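Local coordinates for protein early endosome antigen 1 (Homo sapiens, PDB 3MJH) that probably tethers early endosomal membranes as an effector of the small GTPase Rab5, whose recognition involves an N-terminal C2H2 zinc finger, at residues C8-K13 and K23-V28; E4-P9 and G16-L21. All coordinates share one frame; numbering follows the deposited sequence.

Contact 1. Residues C8-K13 and K23-V28. With ZN (zinc ion), chain G.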
loop_
_atom_site.group_PDB
_atom_site.type_symbol
_atom_site.label_atom_id
_atom_site.label_comp_id
_atom_site.label_asym_id
_atom_site.label_seq_id
_atom_site.Cartn_x
_atom_site.Cartn_y
_atom_site.Cartn_z
ATOM N N CYS B 8 -2.569 15.518 5.128
ATOM C CA CYS B 8 -3.029 15.812 3.782
ATOM C C CYS B 8 -1.947 15.400 2.793
ATOM O O CYS B 8 -0.837 15.927 2.847
ATOM C CB CYS B 8 -3.355 17.299 3.633
ATOM S SG CYS B 8 -3.759 17.767 1.953
ATOM N N PRO B 9 -2.246 14.432 1.911
ATOM C CA PRO B 9 -1.226 14.021 0.930
ATOM C C PRO B 9 -0.794 15.112 -0.072
ATOM O O PRO B 9 0.270 14.990 -0.679
ATOM C CB PRO B 9 -1.864 12.823 0.222
ATOM C CG PRO B 9 -3.313 12.947 0.463
ATOM C CD PRO B 9 -3.482 13.636 1.792
ATOM N N GLN B 10 -1.590 16.173 -0.214
ATOM C CA GLN B 10 -1.289 17.247 -1.164
ATOM C C GLN B 10 -0.291 18.288 -0.658
ATOM O O GLN B 10 0.588 18.737 -1.407
ATOM C CB GLN B 10 -2.581 17.938 -1.607
ATOM C CG GLN B 10 -3.317 17.201 -2.704
ATOM C CD GLN B 10 -2.741 17.498 -4.077
ATOM O OE1 GLN B 10 -2.630 18.660 -4.474
ATOM N NE2 GLN B 10 -2.374 16.450 -4.810
ATOM N N CYS B 11 -0.437 18.699 0.595
ATOM C CA CYS B 11 0.473 19.695 1.152
ATOM C C CYS B 11 1.175 19.223 2.418
ATOM O O CYS B 11 1.932 19.968 3.021
ATOM C CB CYS B 11 -0.256 21.023 1.392
ATOM S SG CYS B 11 -1.526 20.932 2.638
ATOM N N MET B 12 0.938 17.972 2.803
ATOM C CA MET B 12 1.532 17.387 4.015
ATOM C C MET B 12 1.062 18.051 5.319
ATOM O O MET B 12 1.590 17.752 6.380
ATOM C CB MET B 12 3.069 17.368 3.951
ATOM C CG MET B 12 3.679 16.752 2.693
ATOM S SD MET B 12 3.053 15.117 2.300
ATOM C CE MET B 12 4.363 14.465 1.277
ATOM N N LYS B 13 0.077 18.949 5.238
ATOM C CA LYS B 13 -0.531 19.525 6.450
ATOM C C LYS B 13 -1.056 18.403 7.357
ATOM O O LYS B 13 -1.760 17.490 6.904
ATOM C CB LYS B 13 -1.646 20.524 6.085
ATOM C CG LYS B 13 -2.168 21.374 7.241
ATOM C CD LYS B 13 -2.911 22.601 6.711
ATOM C CE LYS B 13 -3.657 23.352 7.816
ATOM N NZ LYS B 13 -2.745 23.948 8.846
ATOM N N LYS B 23 -12.498 18.320 5.745
ATOM C CA LYS B 23 -12.757 19.760 5.707
ATOM C C LYS B 23 -11.619 20.510 5.015
ATOM O O LYS B 23 -11.856 21.260 4.063
ATOM C CB LYS B 23 -12.956 20.329 7.124
ATOM C CG LYS B 23 -14.354 20.147 7.711
ATOM C CD LYS B 23 -14.456 20.711 9.148
ATOM C CE LYS B 23 -15.894 20.576 9.687
ATOM N NZ LYS B 23 -16.102 21.188 11.040
ATOM N N HIS B 24 -10.392 20.323 5.506
ATOM C CA HIS B 24 -9.227 20.990 4.929
ATOM C C HIS B 24 -9.115 20.716 3.433
ATOM O O HIS B 24 -9.002 21.646 2.644
ATOM C CB HIS B 24 -7.931 20.564 5.628
ATOM C CG HIS B 24 -6.710 20.765 4.783
ATOM N ND1 HIS B 24 -6.088 21.989 4.655
ATOM C CD2 HIS B 24 -6.023 19.908 3.987
ATOM C CE1 HIS B 24 -5.060 21.874 3.831
ATOM N NE2 HIS B 24 -5.000 20.622 3.411
ATOM N N TYR B 25 -9.159 19.439 3.052
ATOM C CA TYR B 25 -8.994 19.034 1.650
ATOM C C TYR B 25 -10.024 19.691 0.724
ATOM O O TYR B 25 -9.676 20.202 -0.339
ATOM C CB TYR B 25 -9.056 17.508 1.501
ATOM C CG TYR B 25 -8.474 16.999 0.194
ATOM C CD1 TYR B 25 -7.161 16.536 0.134
ATOM C CD2 TYR B 25 -9.229 16.997 -0.976
ATOM C CE1 TYR B 25 -6.612 16.066 -1.057
ATOM C CE2 TYR B 25 -8.691 16.551 -2.178
ATOM C CZ TYR B 25 -7.380 16.076 -2.206
ATOM O OH TYR B 25 -6.839 15.627 -3.377
ATOM N N GLU B 26 -11.291 19.676 1.127
ATOM C CA GLU B 26 -12.349 20.252 0.287
ATOM C C GLU B 26 -12.264 21.782 0.138
ATOM O O GLU B 26 -12.682 22.343 -0.888
ATOM C CB GLU B 26 -13.734 19.831 0.796
ATOM C CG GLU B 26 -14.069 18.359 0.534
ATOM C CD GLU B 26 -14.010 17.984 -0.942
ATOM O OE1 GLU B 26 -13.405 16.932 -1.267
ATOM O OE2 GLU B 26 -14.567 18.736 -1.776
ATOM N N ALA B 27 -11.722 22.443 1.152
ATOM C CA ALA B 27 -11.567 23.894 1.134
ATOM C C ALA B 27 -10.362 24.354 0.313
ATOM O O ALA B 27 -10.337 25.473 -0.188
ATOM C CB ALA B 27 -11.468 24.421 2.547
ATOM N N VAL B 28 -9.346 23.539 0.214
ATOM C CA VAL B 28 -8.135 23.967 -0.423
ATOM C C VAL B 28 -7.756 23.201 -1.656
ATOM O O VAL B 28 -7.266 23.757 -2.587
ATOM C CB VAL B 28 -7.019 23.849 0.542
ATOM C CG1 VAL B 28 -5.753 24.114 -0.118
ATOM C CG2 VAL B 28 -7.239 24.757 1.652
HETATM ZN ZN ZN G . -3.542 20.024 2.100
#

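Contact 2. Residues E4-P9 and G16-L21. With ZN (zinc ion), chain G.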
loop_
_atom_site.group_PDB
_atom_site.type_symbol
_atom_site.label_atom_id
_atom_site.label_comp_id
_atom_site.label_asym_id
_atom_site.label_seq_id
_atom_site.Cartn_x
_atom_site.Cartn_y
_atom_site.Cartn_z
ATOM N N GLU B 4 2.915 10.351 10.448
ATOM C CA GLU B 4 1.718 9.524 10.533
ATOM C C GLU B 4 0.581 10.289 11.213
ATOM O O GLU B 4 0.789 11.023 12.187
ATOM C CB GLU B 4 1.998 8.223 11.288
ATOM C CG GLU B 4 0.856 7.195 11.200
ATOM C CD GLU B 4 0.879 6.159 12.313
ATOM O OE1 GLU B 4 1.932 5.534 12.526
ATOM O OE2 GLU B 4 -0.169 5.962 12.971
ATOM N N GLY B 5 -0.620 10.100 10.689
ATOM C CA GLY B 5 -1.813 10.707 11.247
ATOM C C GLY B 5 -2.700 11.136 10.109
ATOM O O GLY B 5 -2.558 10.650 8.973
ATOM N N PHE B 6 -3.597 12.071 10.400
ATOM C CA PHE B 6 -4.454 12.635 9.377
ATOM C C PHE B 6 -3.720 13.704 8.553
ATOM O O PHE B 6 -4.083 14.881 8.541
ATOM C CB PHE B 6 -5.776 13.111 10.000
ATOM C CG PHE B 6 -6.464 12.043 10.828
ATOM C CD1 PHE B 6 -7.108 10.968 10.211
ATOM C CD2 PHE B 6 -6.442 12.101 12.221
ATOM C CE1 PHE B 6 -7.736 9.977 10.973
ATOM C CE2 PHE B 6 -7.065 11.121 12.993
ATOM C CZ PHE B 6 -7.716 10.056 12.375
ATOM N N ILE B 7 -2.678 13.254 7.852
ATOM C CA ILE B 7 -1.874 14.096 6.951
ATOM C C ILE B 7 -2.549 14.279 5.597
ATOM O O ILE B 7 -3.027 13.318 4.988
ATOM C CB ILE B 7 -0.472 13.494 6.689
ATOM C CG1 ILE B 7 0.256 13.220 8.002
ATOM C CG2 ILE B 7 0.371 14.423 5.811
ATOM C CD1 ILE B 7 1.220 12.085 7.896
ATOM N N CYS B 8 -2.569 15.518 5.128
ATOM C CA CYS B 8 -3.029 15.812 3.782
ATOM C C CYS B 8 -1.947 15.400 2.793
ATOM O O CYS B 8 -0.837 15.927 2.847
ATOM C CB CYS B 8 -3.355 17.299 3.633
ATOM S SG CYS B 8 -3.759 17.767 1.953
ATOM N N PRO B 9 -2.246 14.432 1.911
ATOM C CA PRO B 9 -1.226 14.021 0.930
ATOM C C PRO B 9 -0.794 15.112 -0.072
ATOM O O PRO B 9 0.270 14.990 -0.679
ATOM C CB PRO B 9 -1.864 12.823 0.222
ATOM C CG PRO B 9 -3.313 12.947 0.463
ATOM C CD PRO B 9 -3.482 13.636 1.792
ATOM N N GLY B 16 -5.892 17.457 12.951
ATOM C CA GLY B 16 -6.119 16.782 14.227
ATOM C C GLY B 16 -7.098 15.631 14.187
ATOM O O GLY B 16 -7.095 14.772 15.069
ATOM N N SER B 17 -7.944 15.602 13.169
ATOM C CA SER B 17 -8.934 14.540 13.054
ATOM C C SER B 17 -9.197 14.243 11.590
ATOM O O SER B 17 -8.788 15.009 10.731
ATOM C CB SER B 17 -10.232 14.963 13.742
ATOM O OG SER B 17 -10.844 16.013 13.026
ATOM N N ALA B 18 -9.880 13.134 11.317
ATOM C CA ALA B 18 -10.322 12.824 9.960
ATOM C C ALA B 18 -11.239 13.922 9.422
ATOM O O ALA B 18 -11.046 14.392 8.306
ATOM C CB ALA B 18 -10.999 11.478 9.906
ATOM N N ASP B 19 -12.210 14.354 10.229
ATOM C CA ASP B 19 -13.152 15.393 9.803
ATOM C C ASP B 19 -12.437 16.691 9.442
ATOM O O ASP B 19 -12.769 17.322 8.444
ATOM C CB ASP B 19 -14.229 15.650 10.864
ATOM C CG ASP B 19 -15.304 16.619 10.380
ATOM O OD1 ASP B 19 -15.838 16.409 9.265
ATOM O OD2 ASP B 19 -15.616 17.589 11.110
ATOM N N GLU B 20 -11.448 17.082 10.244
ATOM C CA GLU B 20 -10.638 18.264 9.936
ATOM C C GLU B 20 -9.849 18.097 8.616
ATOM O O GLU B 20 -9.690 19.059 7.866
ATOM C CB GLU B 20 -9.698 18.603 11.100
ATOM C CG GLU B 20 -10.397 19.180 12.346
ATOM C CD GLU B 20 -9.427 19.499 13.489
ATOM O OE1 GLU B 20 -8.367 18.848 13.596
ATOM O OE2 GLU B 20 -9.731 20.402 14.298
ATOM N N LEU B 21 -9.371 16.876 8.346
ATOM C CA LEU B 21 -8.714 16.548 7.071
ATOM C C LEU B 21 -9.650 16.654 5.868
ATOM O O LEU B 21 -9.292 17.285 4.875
ATOM C CB LEU B 21 -8.044 15.159 7.123
ATOM C CG LEU B 21 -7.350 14.580 5.872
ATOM C CD1 LEU B 21 -6.430 15.595 5.171
ATOM C CD2 LEU B 21 -6.556 13.331 6.228
HETATM ZN ZN ZN G . -3.542 20.024 2.100
#

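Contact 1. Residues C8-K13 and K23-V28
The thiolate of Cys8 is held by two partners: the zinc ion, 2.3 Å from SG, and the backbone N-H of Gln10, which gives SG a weak hydrogen bond. SG stands anti to its own backbone N (chi1 174°), and this carries it from the loop toward helix 18-28. Cys11 is gripped in much the same way. Its SG also lies 2.3 Å from the zinc, and the N-H of Lys13 reaches it in a second weak bond, although here the sulfur takes the crowded position between N and C (chi1 65°). Two backbone N-H groups thus point at the two sulfurs, which would be expected to spread some of their negative charge. A short backbone bond, Cys8 N to Lys13 O at 2.8 Å, closes the turn that carries both ligands.

From the helix, His24 supplies NE2, 2.0 Å from the metal. Cys8 SG lies in the plane of this imidazole, at its edge, 3.4 Å from NE2. Lys13 passes His24 obliquely, its CD 3.7 Å from His24 CE1, before the chain bends at its last torsion and takes the ammonium away. On the flank of the site Tyr25 turns its CD1 toward Cys8 SG at 4.0 Å, an oblique sulfur-aromatic contact. Gln10 meets the same ring through its methylene, CG to Tyr25 CE1 being 3.9 Å, while the Tyr25 hydroxyl is hydrogen-bonded to a basic side chain of the other protein's chain. His29 provides the fourth zinc ligand and packs against the rings of both His24 and Tyr25. Two cysteines from a tight turn, His24 from the helix and His29 from just beyond its C-terminal end make up the Cys2His2 centre of a C2H2 zinc finger.

Contact 2. Residues E4-P9 and G16-L21
The small apolar core of the C2H2 zinc finger lies here, beside the start of its helix. Phe6, two residues before the first cysteine, and Leu21, three before the first histidine, occupy the hydrophobic positions of the classical finger consensus; Leu15 completes the set, packing on Leu21 and hydrogen-bonding to Phe6 through the backbone. Phe6 is the centre of an inverse gamma turn where the chain rounds a corner. With its CG anti to the carbonyl carbon (chi1 -52°), its ring lies flat under the peptide that leads into the helix. Ala18 N stands 3.5 Å above the ring plane over its centre, and Ser17 C equally high but nearer the rim. The methyl of Ala18 touches the ring from the same side, CB to Phe6 CE1 being 3.7 Å.

Leu21, anti about its first torsion (chi1 177°), forks across the loop. One branch, CD2, lies 3.7 Å from Phe6 C; the other, CD1, meets the base of a zinc ligand, 3.8 Å from Cys8 CB. Ser17 is the N-cap: its OG accepts from Glu20 N at 3.0 Å in a fairly straight bond (164°), which fixes the first turn that covers Phe6. Glu20 also folds back, its OE1 taking a weak bond from Gly16 N.

No hydrogen bond joins the two segments. Their union therefore rests on apolar burial and on the stacking of a peptide group on an aromatic face, with the polar bonds formed within the helix start, next to the peptide that stacks on the Phe6 ring.

How the contacts relate
Both contacts fasten the N-terminal loop to helix 18-28, and they share Cys8 and Pro9, their centres lying about 8 Å apart. Both are partly buried, contact 1 slightly nearer the centre of the chain. Contact 1 joins the loop to the later turns of the helix by coordination, with exposed Gln10, Cys11 and Lys13 around buried Cys8 and Tyr25. Contact 2 joins it to the first turn by packing without a hydrogen bond, apolar side chains together with a peptide stacked on an aromatic ring. Cys8 is common to both, its sulfur committed to the metal and its CB to the core. The pair illustrates how a very small domain combines a metal with a minimal hydrophobic core.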